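Periplasmic binding protein (Veillonella parvula, PDB 4MO9) probably captures a solute, perhaps an iron chelate, in the cleft between its two lobes for delivery to an ABC transporter, as TroA-like solute-binding proteins do. Local coordinates at residues Leu43-Ala48 against Val123-Gln128; Pro51-Ser56 against Lys83-Glu88; Ile119-Pro122 against Gln128-Ser131; Ile147-Glu152 against Gln158-Ala163. All coordinates share one frame; numbering follows the deposited sequence.

Contact 1. Residues Leu43-Ala48 against Val123-Gln128; sequences LQWSGA and VDLKDQ. With TMO (trimethylamine oxide), chain B.
The indole of Trp-45 lies between Leu-125 and a bound trimethylamine oxide, beyond the C-terminal ends of neighbouring strands of a parallel sheet in a TroA-like periplasmic binding protein. Residues 43-48 form the loop that leaves strand 41-42, and residues 123-128 lie on the helix that follows strand 118-122, so the contact joins elements leaving neighbouring strands of one sheet.

Leu-125 approaches one face of the indole. Its CD2 stands 3.9 Å from the centroid of the five-membered ring of Trp-45 and 15° off the ring normal, which is CH-pi geometry; its second methyl, CD1, reaches the six-membered ring at Trp-45 CZ2, 3.8 Å away. A chi1 of -174° turns the branch of Leu-125 away from its own amide nitrogen and spreads both methyls along this face. Asp-124 meets the far end of the indole, where its CB lies 3.9 Å from Trp-45 CZ3. There the carboxylate plane stands nearly upright to the ring, at 85°.

The opposite face of the indole receives the ligand, whose OAE sits over the centre of the ring system, 3.9 Å from Trp-45 CE2. Trp-45 and Ala-48 belong to this pocket, and Ser-73 and Arg-78 complete it. A type II beta turn from Trp-45 to Ala-48, closed by a bond from Ala-48 N to Trp-45 O of 2.9 Å, brings the two pocket residues to the same ligand. At the turn's end, the methyl carbon CB of Ala-48 touches the ligand's methyl carbon CAB at 3.6 Å.

Contact 2. Residues Pro51-Ser56 against Lys83-Glu88; sequences PFFTIS and KHFTAE
Phe-52 carries its ring on the side away from its own amide (chi1 174°), which sends it from helix 52-59 toward helix 79-88, where Phe-85, whose CG is anti to the carbonyl carbon (chi1 -62°), comes to meet it. Phe-53 joins from the next position on the first helix, so two consecutive phenylalanines receive one ring.

The evidence for how they meet is in the rims. Phe-85 CE2 lies at the edge of the Phe-52 ring, near its plane and 3.8 Å from Phe-52 CE1. On Phe-53 the contact is made by the outer corner, CE2 standing 3.6 Å from Phe-85 CZ. The planes of Phe-53 and Phe-85 are 86° apart with centroids separated by 5.7 Å, yet neither ring lies over the other's face: the pair meets rim to rim and is not a T-shaped stack.

Over one face of Phe-52, Ser-56 OG gives a 2.9 Å bond to Phe-52 O. This is aromatic packing between a helix lying against the parallel sheet, at Phe-120, and helix 79-88; Phe-358 stacked on Phe-85 and Phe-322 meeting Phe-53 extend the cluster. The three touching rings are buried, carbon against carbon, which implies that dispersion and hydrophobic burial join the helices here.

Contact 3. Residues Ile119-Pro122 against Gln128-Ser131; sequences IFIP and QYES
One face of the Tyr-129 ring is taken by Ile-121: its CG1 lies 3.7 Å from the ring centroid and only 4° off the normal, a CH-pi contact centred almost exactly on the ring. Ile-119 comes in obliquely instead, bringing its CD1 within 4.0 Å of Tyr-129 CE1, while its other branch runs to the phenol end, where CG2 is 3.3 Å from Tyr-129 OH.

The two isoleucines use their branches differently. In Ile-121 CG1 stands beside the backbone N and anti to the carbonyl carbon (chi1 -63°), and a further turn about CG1 (chi2 -73°) folds CD1 back over the ring, 3.6 Å from Tyr-129 CD1; CG2 of the same residue reaches the tyrosine's CB at 4.0 Å. Ile-119 is extended and runs antiparallel alongside the tyrosine, whereas Ile-121 stands roughly perpendicular to it. The polar tip of this buried ring is satisfied beyond the contact, since Tyr-129 OH is hydrogen-bonded to Thr-144 OG1. That bond ties the hydroxyl to the neighbouring strand, 143-147.

Strand 118-122 runs straight into helix 123-132, a beta-alpha unit of the parallel sheet in which the helix turns back and lays Tyr-129 on the alternate residues 119 and 121 of the strand it has just left. The strand pairs with strand 143-147 through Ile-119 and Ile-121, and Tyr-129 also touches Tyr-146 there. Lys-134 and Met-137 of helix 134-139 meet the tyrosine as well, and Phe-120, pointing to the other side of the sheet, packs on helix 154-168.

Contact 4. Residues Ile147-Glu152 against Gln158-Ala163; sequences IDYHAE and QKSIEA
Ser-160 meets the loop through its hydroxyl: its OG stands anti to the carbonyl carbon (chi1 -60°), beside the backbone N, and accepts a bond from Asp-148 N of 3.0 Å, with an N-H...acceptor angle of 163°. The same hydroxyl is bonded to Ser-156 O one helical turn earlier, so it links the loop to the helix backbone. The CB of Ile-147 lies 3.8 Å from Ser-160 OG.

Tyr-149, with CG likewise anti to the carbonyl carbon, reaches its ring across to the helix, over Ser-160 toward Ile-161. The ring meets Ser-160 at CE1, which is 3.7 Å from the serine's CB, and carries on to Ile-161, whose CG1 lies at the ring edge, near its plane, and 3.5 Å from Tyr-149 OH. The isoleucine side chain is set nearly square to that of the tyrosine. Tyr-149 OH is hydrogen-bonded to Thr-54 OG1 of helix 52-59.

This is the return of a beta-alpha unit: residues 147-152 leave the edge strand 143-147 of the parallel sheet, and helix 154-168 folds back so that Ser-160 faces the strand's end. On its inner side Ile-147 bonds by backbone to Ile-121 of strand 118-122 and to Val-123 just beyond it.

Asp-148 turns its carboxylate back on its own loop. OD1 takes weak bonds from Ala-151 N and His-150 N, each 3.1 Å long, and these bonds are bent, the one to His-150 N at only 122°.

How the contacts relate
From the N terminus, the loop 43-48 opens contact 1, which closes only 75 residues later on helix 123-132; contact 2, joining helices 52-59 and 79-88, is nested within that long excursion. Contact 3 is a short closure from strand 118-122 onto the same helix, and its residue range overlaps that of contact 1 at Gln-128. Contact 4 then follows in series, closing the end of strand 143-147 onto helix 154-168. Pairing of neighbouring strands ties contact 3 to contact 4, while Pro-51 packs on Phe-120 and so sets helix 52-59 of contact 2 against contact 3. Trp-45 packs on Pro-122 and His-150, bringing contacts 1, 3 and 4 together beside the ligand.

Contact 1. Residues Leu43-Ala48 against Val123-Gln128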
loop_
_atom_site.group_PDB
_atom_site.type_symbol
_atom_site.label_atom_id
_atom_site.label_comp_id
_atom_site.label_asym_id
_atom_site.label_seq_id
_atom_site.Cartn_x
_atom_site.Cartn_y
_atom_site.Cartn_z
ATOM N N LEU A 43 -14.139 4.486 9.084
ATOM C CA LEU A 43 -12.983 4.240 8.218
ATOM C C LEU A 43 -12.752 5.355 7.209
ATOM O O LEU A 43 -13.704 5.943 6.685
ATOM C CB LEU A 43 -13.184 2.940 7.440
ATOM C CG LEU A 43 -13.405 1.685 8.280
ATOM C CD1 LEU A 43 -13.751 0.494 7.369
ATOM C CD2 LEU A 43 -12.162 1.397 9.113
ATOM N N GLN A 44 -11.479 5.622 6.918
ATOM C CA GLN A 44 -11.080 6.453 5.791
ATOM C C GLN A 44 -9.921 5.766 5.073
ATOM O O GLN A 44 -9.140 5.033 5.711
ATOM C CB GLN A 44 -10.631 7.838 6.259
ATOM C CG GLN A 44 -11.738 8.704 6.801
ATOM C CD GLN A 44 -12.689 9.184 5.717
ATOM O OE1 GLN A 44 -13.832 8.723 5.631
ATOM N NE2 GLN A 44 -12.239 10.127 4.909
ATOM N N TRP A 45 -9.818 6.017 3.769
ATOM C CA TRP A 45 -8.749 5.476 2.906
ATOM C C TRP A 45 -8.533 3.960 3.034
ATOM O O TRP A 45 -7.391 3.493 3.098
ATOM C CB TRP A 45 -7.423 6.216 3.161
ATOM C CG TRP A 45 -7.385 7.585 2.559
ATOM C CD1 TRP A 45 -8.453 8.305 2.072
ATOM C CD2 TRP A 45 -6.223 8.410 2.363
ATOM N NE1 TRP A 45 -8.013 9.525 1.582
ATOM C CE2 TRP A 45 -6.655 9.610 1.753
ATOM C CE3 TRP A 45 -4.860 8.245 2.641
ATOM C CZ2 TRP A 45 -5.763 10.641 1.410
ATOM C CZ3 TRP A 45 -3.976 9.272 2.301
ATOM C CH2 TRP A 45 -4.436 10.454 1.691
ATOM N N SER A 46 -9.618 3.189 3.052
ATOM C CA SER A 46 -9.505 1.736 3.157
ATOM C C SER A 46 -8.720 1.140 1.987
ATOM O O SER A 46 -8.984 1.448 0.816
ATOM C CB SER A 46 -10.883 1.085 3.297
ATOM O OG SER A 46 -11.454 1.465 4.540
ATOM N N GLY A 47 -7.731 0.309 2.311
ATOM C CA GLY A 47 -6.897 -0.293 1.291
ATOM C C GLY A 47 -5.851 0.666 0.762
ATOM O O GLY A 47 -5.133 0.336 -0.196
ATOM N N ALA A 48 -5.763 1.852 1.364
ATOM C CA ALA A 48 -4.830 2.871 0.894
ATOM C C ALA A 48 -4.106 3.579 2.042
ATOM O O ALA A 48 -3.886 4.798 1.999
ATOM C CB ALA A 48 -5.560 3.888 0.021
ATOM N N VAL A 123 -1.658 10.652 8.188
ATOM C CA VAL A 123 -0.985 11.953 8.188
ATOM C C VAL A 123 -1.117 12.684 6.849
ATOM O O VAL A 123 -1.278 13.907 6.812
ATOM C CB VAL A 123 0.502 11.800 8.600
ATOM C CG1 VAL A 123 1.314 13.038 8.236
ATOM C CG2 VAL A 123 0.602 11.504 10.107
ATOM N N ASP A 124 -1.052 11.944 5.743
ATOM C CA ASP A 124 -1.200 12.568 4.421
ATOM C C ASP A 124 -2.588 13.198 4.234
ATOM O O ASP A 124 -2.796 14.011 3.330
ATOM C CB ASP A 124 -0.915 11.547 3.310
ATOM C CG ASP A 124 0.579 11.366 3.047
ATOM O OD1 ASP A 124 1.396 11.825 3.885
ATOM O OD2 ASP A 124 0.937 10.767 2.000
ATOM N N LEU A 125 -3.526 12.818 5.097
ATOM C CA LEU A 125 -4.898 13.322 5.050
ATOM C C LEU A 125 -5.177 14.309 6.206
ATOM O O LEU A 125 -6.234 14.954 6.255
ATOM C CB LEU A 125 -5.878 12.130 5.100
ATOM C CG LEU A 125 -7.386 12.375 4.930
ATOM C CD1 LEU A 125 -7.694 13.078 3.619
ATOM C CD2 LEU A 125 -8.141 11.049 5.006
ATOM N N LYS A 126 -4.209 14.447 7.118
ATOM C CA LYS A 126 -4.365 15.271 8.330
ATOM C C LYS A 126 -4.709 16.750 8.081
ATOM O O LYS A 126 -5.636 17.293 8.706
ATOM C CB LYS A 126 -3.106 15.159 9.209
ATOM C CG LYS A 126 -3.063 16.097 10.454
ATOM C CD LYS A 126 -1.948 15.644 11.406
ATOM C CE LYS A 126 -1.737 16.599 12.583
ATOM N NZ LYS A 126 -1.214 17.923 12.174
ATOM N N ASP A 127 -3.976 17.405 7.183
ATOM C CA ASP A 127 -4.233 18.819 6.916
ATOM C C ASP A 127 -5.669 19.048 6.458
ATOM O O ASP A 127 -6.369 19.923 6.985
ATOM C CB ASP A 127 -3.244 19.374 5.885
ATOM C CG ASP A 127 -1.838 19.502 6.440
ATOM O OD1 ASP A 127 -1.697 19.686 7.670
ATOM O OD2 ASP A 127 -0.877 19.424 5.646
ATOM N N GLN A 128 -6.115 18.253 5.493
ATOM C CA GLN A 128 -7.477 18.368 4.988
ATOM C C GLN A 128 -8.494 18.050 6.093
ATOM O O GLN A 128 -9.494 18.746 6.242
ATOM C CB GLN A 128 -7.690 17.430 3.805
ATOM C CG GLN A 128 -8.955 17.715 3.037
ATOM C CD GLN A 128 -8.843 18.982 2.213
ATOM O OE1 GLN A 128 -9.827 19.701 2.003
ATOM N NE2 GLN A 128 -7.635 19.267 1.741
HETATM C CAA TMO B . -6.669 6.769 -3.524
HETATM N NAC TMO B . -7.082 7.452 -2.291
HETATM C CAD TMO B . -8.136 8.430 -2.597
HETATM C CAB TMO B . -7.639 6.471 -1.354
HETATM O OAE TMO B . -6.085 8.025 -1.783
#

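Contact 2. Residues Pro51-Ser56 against Lys83-Glu88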
loop_
_atom_site.group_PDB
_atom_site.type_symbol
_atom_site.label_atom_id
_atom_site.label_comp_id
_atom_site.label_asym_id
_atom_site.label_seq_id
_atom_site.Cartn_x
_atom_site.Cartn_y
_atom_site.Cartn_z
ATOM N N PRO A 51 -6.844 2.671 8.199
ATOM C CA PRO A 51 -6.701 1.552 9.148
ATOM C C PRO A 51 -7.334 0.218 8.712
ATOM O O PRO A 51 -7.072 -0.780 9.376
ATOM C CB PRO A 51 -7.423 2.073 10.396
ATOM C CG PRO A 51 -8.492 2.972 9.832
ATOM C CD PRO A 51 -7.796 3.688 8.686
ATOM N N PHE A 52 -8.122 0.187 7.636
ATOM C CA PHE A 52 -8.899 -1.022 7.298
ATOM C C PHE A 52 -8.144 -2.349 7.384
ATOM O O PHE A 52 -8.580 -3.279 8.073
ATOM C CB PHE A 52 -9.549 -0.909 5.917
ATOM C CG PHE A 52 -10.237 -2.177 5.484
ATOM C CD1 PHE A 52 -9.626 -3.047 4.582
ATOM C CD2 PHE A 52 -11.488 -2.512 6.000
ATOM C CE1 PHE A 52 -10.256 -4.225 4.196
ATOM C CE2 PHE A 52 -12.127 -3.691 5.617
ATOM C CZ PHE A 52 -11.503 -4.549 4.711
ATOM N N PHE A 53 -7.025 -2.465 6.672
ATOM C CA PHE A 53 -6.280 -3.725 6.689
ATOM C C PHE A 53 -5.708 -4.022 8.069
ATOM O O PHE A 53 -5.672 -5.177 8.492
ATOM C CB PHE A 53 -5.160 -3.719 5.657
ATOM C CG PHE A 53 -5.584 -4.224 4.308
ATOM C CD1 PHE A 53 -5.496 -3.410 3.192
ATOM C CD2 PHE A 53 -6.075 -5.513 4.159
ATOM C CE1 PHE A 53 -5.886 -3.869 1.942
ATOM C CE2 PHE A 53 -6.463 -5.982 2.905
ATOM C CZ PHE A 53 -6.372 -5.159 1.803
ATOM N N THR A 54 -5.243 -2.994 8.771
ATOM C CA THR A 54 -4.766 -3.201 10.146
ATOM C C THR A 54 -5.895 -3.684 11.055
ATOM O O THR A 54 -5.732 -4.648 11.823
ATOM C CB THR A 54 -4.118 -1.928 10.702
ATOM O OG1 THR A 54 -3.113 -1.478 9.773
ATOM C CG2 THR A 54 -3.476 -2.190 12.067
ATOM N N ILE A 55 -7.050 -3.035 10.963
ATOM C CA ILE A 55 -8.183 -3.436 11.792
ATOM C C ILE A 55 -8.593 -4.882 11.492
ATOM O O ILE A 55 -8.828 -5.672 12.417
ATOM C CB ILE A 55 -9.366 -2.450 11.640
ATOM C CG1 ILE A 55 -8.959 -1.076 12.177
ATOM C CG2 ILE A 55 -10.603 -2.962 12.354
ATOM C CD1 ILE A 55 -10.051 0.025 12.044
ATOM N N SER A 56 -8.643 -5.243 10.208
ATOM C CA SER A 56 -9.020 -6.602 9.828
ATOM C C SER A 56 -8.007 -7.593 10.381
ATOM O O SER A 56 -8.368 -8.679 10.823
ATOM C CB SER A 56 -9.096 -6.736 8.306
ATOM O OG SER A 56 -9.990 -5.788 7.751
ATOM N N LYS A 83 -15.012 -6.993 -3.873
ATOM C CA LYS A 83 -15.786 -8.192 -4.202
ATOM C C LYS A 83 -15.311 -9.386 -3.386
ATOM O O LYS A 83 -16.113 -10.162 -2.863
ATOM C CB LYS A 83 -15.652 -8.565 -5.684
ATOM C CG LYS A 83 -16.096 -7.518 -6.682
ATOM C CD LYS A 83 -15.714 -7.985 -8.105
ATOM C CE LYS A 83 -15.194 -6.831 -8.963
ATOM N NZ LYS A 83 -14.202 -7.291 -9.970
ATOM N N HIS A 84 -13.995 -9.550 -3.309
ATOM C CA HIS A 84 -13.415 -10.699 -2.635
ATOM C C HIS A 84 -13.762 -10.657 -1.146
ATOM O O HIS A 84 -14.210 -11.651 -0.562
ATOM C CB HIS A 84 -11.899 -10.686 -2.819
ATOM C CG HIS A 84 -11.217 -11.909 -2.298
ATOM N ND1 HIS A 84 -11.361 -13.149 -2.889
ATOM C CD2 HIS A 84 -10.390 -12.091 -1.240
ATOM C CE1 HIS A 84 -10.653 -14.037 -2.218
ATOM N NE2 HIS A 84 -10.053 -13.422 -1.210
ATOM N N PHE A 85 -13.577 -9.488 -0.544
ATOM C CA PHE A 85 -13.764 -9.348 0.890
ATOM C C PHE A 85 -15.237 -9.493 1.263
ATOM O O PHE A 85 -15.567 -10.164 2.240
ATOM C CB PHE A 85 -13.200 -8.015 1.388
ATOM C CG PHE A 85 -11.712 -7.856 1.173
ATOM C CD1 PHE A 85 -10.921 -8.941 0.793
ATOM C CD2 PHE A 85 -11.104 -6.617 1.359
ATOM C CE1 PHE A 85 -9.551 -8.784 0.589
ATOM C CE2 PHE A 85 -9.733 -6.454 1.156
ATOM C CZ PHE A 85 -8.958 -7.539 0.771
ATOM N N THR A 86 -16.122 -8.876 0.483
ATOM C CA THR A 86 -17.555 -8.943 0.779
ATOM C C THR A 86 -18.102 -10.347 0.544
ATOM O O THR A 86 -19.032 -10.781 1.226
ATOM C CB THR A 86 -18.379 -7.883 0.002
ATOM O OG1 THR A 86 -18.146 -8.002 -1.405
ATOM C CG2 THR A 86 -17.994 -6.493 0.453
ATOM N N ALA A 87 -17.509 -11.065 -0.401
ATOM C CA ALA A 87 -17.910 -12.443 -0.661
ATOM C C ALA A 87 -17.683 -13.294 0.582
ATOM O O ALA A 87 -18.511 -14.143 0.926
ATOM C CB ALA A 87 -17.139 -13.014 -1.841
ATOM N N GLU A 88 -16.564 -13.055 1.258
ATOM C CA GLU A 88 -16.189 -13.867 2.412
ATOM C C GLU A 88 -16.700 -13.281 3.729
ATOM O O GLU A 88 -16.825 -13.995 4.724
ATOM C CB GLU A 88 -14.668 -14.074 2.442
ATOM C CG GLU A 88 -14.126 -14.603 1.107
ATOM C CD GLU A 88 -12.691 -15.097 1.180
ATOM O OE1 GLU A 88 -11.979 -14.743 2.149
ATOM O OE2 GLU A 88 -12.280 -15.844 0.260
#

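Contact 3. Residues Ile119-Pro122 against Gln128-Ser131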
loop_
_atom_site.group_PDB
_atom_site.type_symbol
_atom_site.label_atom_id
_atom_site.label_comp_id
_atom_site.label_asym_id
_atom_site.label_seq_id
_atom_site.Cartn_x
_atom_site.Cartn_y
_atom_site.Cartn_z
ATOM N N ILE A 119 -11.970 7.917 14.856
ATOM C CA ILE A 119 -11.647 7.906 13.435
ATOM C C ILE A 119 -10.130 7.934 13.310
ATOM O O ILE A 119 -9.475 8.754 13.966
ATOM C CB ILE A 119 -12.309 9.105 12.704
ATOM C CG1 ILE A 119 -11.902 9.150 11.239
ATOM C CG2 ILE A 119 -11.957 10.429 13.358
ATOM C CD1 ILE A 119 -12.665 10.212 10.488
ATOM N N PHE A 120 -9.573 7.011 12.522
ATOM C CA PHE A 120 -8.136 6.986 12.250
ATOM C C PHE A 120 -7.870 7.756 10.964
ATOM O O PHE A 120 -8.512 7.508 9.926
ATOM C CB PHE A 120 -7.609 5.548 12.113
ATOM C CG PHE A 120 -7.837 4.696 13.334
ATOM C CD1 PHE A 120 -6.937 4.725 14.405
ATOM C CD2 PHE A 120 -8.954 3.874 13.424
ATOM C CE1 PHE A 120 -7.147 3.949 15.544
ATOM C CE2 PHE A 120 -9.176 3.088 14.580
ATOM C CZ PHE A 120 -8.272 3.125 15.633
ATOM N N ILE A 121 -6.927 8.690 11.024
ATOM C CA ILE A 121 -6.649 9.549 9.874
ATOM C C ILE A 121 -5.187 9.465 9.476
ATOM O O ILE A 121 -4.307 9.745 10.288
ATOM C CB ILE A 121 -6.989 11.019 10.190
ATOM C CG1 ILE A 121 -8.486 11.169 10.472
ATOM C CG2 ILE A 121 -6.566 11.934 9.020
ATOM C CD1 ILE A 121 -9.373 11.060 9.204
ATOM N N PRO A 122 -4.907 9.079 8.221
ATOM C CA PRO A 122 -3.506 9.112 7.790
ATOM C C PRO A 122 -2.936 10.533 7.836
ATOM O O PRO A 122 -3.659 11.512 7.582
ATOM C CB PRO A 122 -3.578 8.614 6.333
ATOM C CG PRO A 122 -4.803 7.716 6.318
ATOM C CD PRO A 122 -5.790 8.456 7.217
ATOM N N GLN A 128 -6.115 18.253 5.493
ATOM C CA GLN A 128 -7.477 18.368 4.988
ATOM C C GLN A 128 -8.494 18.050 6.093
ATOM O O GLN A 128 -9.494 18.746 6.242
ATOM C CB GLN A 128 -7.690 17.430 3.805
ATOM C CG GLN A 128 -8.955 17.715 3.037
ATOM C CD GLN A 128 -8.843 18.982 2.213
ATOM O OE1 GLN A 128 -9.827 19.701 2.003
ATOM N NE2 GLN A 128 -7.635 19.267 1.741
ATOM N N TYR A 129 -8.229 16.997 6.862
ATOM C CA TYR A 129 -9.129 16.601 7.934
ATOM C C TYR A 129 -9.282 17.745 8.935
ATOM O O TYR A 129 -10.402 18.135 9.282
ATOM C CB TYR A 129 -8.595 15.341 8.622
ATOM C CG TYR A 129 -9.361 14.921 9.866
ATOM C CD1 TYR A 129 -10.637 14.372 9.770
ATOM C CD2 TYR A 129 -8.797 15.051 11.131
ATOM C CE1 TYR A 129 -11.341 13.977 10.919
ATOM C CE2 TYR A 129 -9.479 14.651 12.271
ATOM C CZ TYR A 129 -10.743 14.115 12.159
ATOM O OH TYR A 129 -11.415 13.718 13.291
ATOM N N GLU A 130 -8.158 18.300 9.378
ATOM C CA GLU A 130 -8.191 19.360 10.378
ATOM C C GLU A 130 -8.880 20.607 9.851
ATOM O O GLU A 130 -9.511 21.343 10.612
ATOM C CB GLU A 130 -6.782 19.672 10.897
ATOM C CG GLU A 130 -6.102 18.444 11.495
ATOM C CD GLU A 130 -5.151 18.753 12.639
ATOM O OE1 GLU A 130 -4.320 19.679 12.499
ATOM O OE2 GLU A 130 -5.232 18.047 13.676
ATOM N N SER A 131 -8.785 20.835 8.544
ATOM C CA SER A 131 -9.399 22.019 7.953
ATOM C C SER A 131 -10.911 21.860 7.793
ATOM O O SER A 131 -11.664 22.810 7.994
ATOM C CB SER A 131 -8.776 22.309 6.590
ATOM O OG SER A 131 -9.242 23.547 6.096
#

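Contact 4. Residues Ile147-Glu152 against Gln158-Ala163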
loop_
_atom_site.group_PDB
_atom_site.type_symbol
_atom_site.label_atom_id
_atom_site.label_comp_id
_atom_site.label_asym_id
_atom_site.label_seq_id
_atom_site.Cartn_x
_atom_site.Cartn_y
_atom_site.Cartn_z
ATOM N N ILE A 147 -2.305 8.123 11.997
ATOM C CA ILE A 147 -1.446 6.991 11.672
ATOM C C ILE A 147 -0.665 7.367 10.404
ATOM O O ILE A 147 -1.006 8.346 9.729
ATOM C CB ILE A 147 -2.272 5.713 11.419
ATOM C CG1 ILE A 147 -3.180 5.902 10.195
ATOM C CG2 ILE A 147 -3.112 5.343 12.658
ATOM C CD1 ILE A 147 -3.871 4.615 9.734
ATOM N N ASP A 148 0.377 6.615 10.064
ATOM C CA ASP A 148 1.191 7.031 8.927
ATOM C C ASP A 148 1.984 5.868 8.352
ATOM O O ASP A 148 3.143 5.633 8.726
ATOM C CB ASP A 148 2.129 8.195 9.297
ATOM C CG ASP A 148 2.827 8.806 8.078
ATOM O OD1 ASP A 148 2.470 8.471 6.920
ATOM O OD2 ASP A 148 3.736 9.644 8.263
ATOM N N TYR A 149 1.360 5.152 7.429
ATOM C CA TYR A 149 2.061 4.133 6.670
ATOM C C TYR A 149 2.745 4.736 5.442
ATOM O O TYR A 149 3.608 4.087 4.830
ATOM C CB TYR A 149 1.072 3.044 6.246
ATOM C CG TYR A 149 0.522 2.216 7.390
ATOM C CD1 TYR A 149 1.368 1.632 8.325
ATOM C CD2 TYR A 149 -0.849 2.027 7.537
ATOM C CE1 TYR A 149 0.866 0.862 9.372
ATOM C CE2 TYR A 149 -1.370 1.277 8.588
ATOM C CZ TYR A 149 -0.503 0.690 9.497
ATOM O OH TYR A 149 -1.014 -0.065 10.525
ATOM N N HIS A 150 2.384 5.971 5.080
ATOM C CA HIS A 150 2.900 6.567 3.840
ATOM C C HIS A 150 4.352 6.990 3.988
ATOM O O HIS A 150 5.082 7.084 2.995
ATOM C CB HIS A 150 2.055 7.767 3.389
ATOM C CG HIS A 150 0.675 7.401 2.938
ATOM N ND1 HIS A 150 -0.345 7.095 3.816
ATOM C CD2 HIS A 150 0.147 7.292 1.694
ATOM C CE1 HIS A 150 -1.440 6.806 3.131
ATOM N NE2 HIS A 150 -1.169 6.925 1.839
ATOM N N ALA A 151 4.783 7.242 5.223
ATOM C CA ALA A 151 6.173 7.661 5.449
ATOM C C ALA A 151 7.150 6.560 5.040
ATOM O O ALA A 151 8.292 6.833 4.662
ATOM C CB ALA A 151 6.386 8.017 6.921
ATOM N N GLU A 152 6.696 5.315 5.149
ATOM C CA GLU A 152 7.556 4.148 4.959
ATOM C C GLU A 152 8.786 4.217 5.879
ATOM O O GLU A 152 9.918 3.957 5.446
ATOM C CB GLU A 152 7.977 4.006 3.491
ATOM C CG GLU A 152 6.813 4.008 2.483
ATOM C CD GLU A 152 6.003 2.709 2.484
ATOM O OE1 GLU A 152 6.066 1.944 3.485
ATOM O OE2 GLU A 152 5.287 2.452 1.481
ATOM N N GLN A 158 5.449 0.900 13.091
ATOM C CA GLN A 158 5.305 0.304 14.421
ATOM C C GLN A 158 4.328 1.098 15.288
ATOM O O GLN A 158 3.475 0.524 15.992
ATOM C CB GLN A 158 6.667 0.228 15.121
ATOM C CG GLN A 158 7.672 -0.726 14.453
ATOM C CD GLN A 158 9.020 -0.722 15.161
ATOM O OE1 GLN A 158 9.416 0.288 15.767
ATOM N NE2 GLN A 158 9.723 -1.854 15.115
ATOM N N LYS A 159 4.465 2.419 15.274
ATOM C CA LYS A 159 3.650 3.244 16.155
ATOM C C LYS A 159 2.202 3.214 15.656
ATOM O O LYS A 159 1.271 3.200 16.447
ATOM C CB LYS A 159 4.203 4.673 16.219
ATOM C CG LYS A 159 3.812 5.464 17.450
ATOM C CD LYS A 159 4.643 5.073 18.683
ATOM C CE LYS A 159 4.229 5.908 19.908
ATOM N NZ LYS A 159 4.985 5.607 21.176
ATOM N N SER A 160 2.021 3.167 14.339
ATOM C CA SER A 160 0.686 3.109 13.762
ATOM C C SER A 160 -0.023 1.820 14.135
ATOM O O SER A 160 -1.174 1.850 14.598
ATOM C CB SER A 160 0.755 3.262 12.244
ATOM O OG SER A 160 1.337 4.523 11.925
ATOM N N ILE A 161 0.663 0.692 13.936
ATOM C CA ILE A 161 0.128 -0.614 14.331
ATOM C C ILE A 161 -0.200 -0.621 15.827
ATOM O O ILE A 161 -1.259 -1.093 16.254
ATOM C CB ILE A 161 1.143 -1.726 14.017
ATOM C CG1 ILE A 161 1.316 -1.859 12.497
ATOM C CG2 ILE A 161 0.709 -3.070 14.633
ATOM C CD1 ILE A 161 2.499 -2.733 12.079
ATOM N N GLU A 162 0.718 -0.103 16.626
ATOM C CA GLU A 162 0.561 -0.111 18.076
ATOM C C GLU A 162 -0.645 0.743 18.499
ATOM O O GLU A 162 -1.437 0.329 19.367
ATOM C CB GLU A 162 1.878 0.359 18.705
ATOM C CG GLU A 162 1.852 0.779 20.164
ATOM C CD GLU A 162 3.150 1.482 20.544
ATOM O OE1 GLU A 162 3.091 2.525 21.228
ATOM O OE2 GLU A 162 4.229 0.996 20.120
ATOM N N ALA A 163 -0.808 1.911 17.870
ATOM C CA ALA A 163 -1.910 2.814 18.226
ATOM C C ALA A 163 -3.292 2.223 17.881
ATOM O O ALA A 163 -4.242 2.323 18.682
ATOM C CB ALA A 163 -1.726 4.180 17.569
#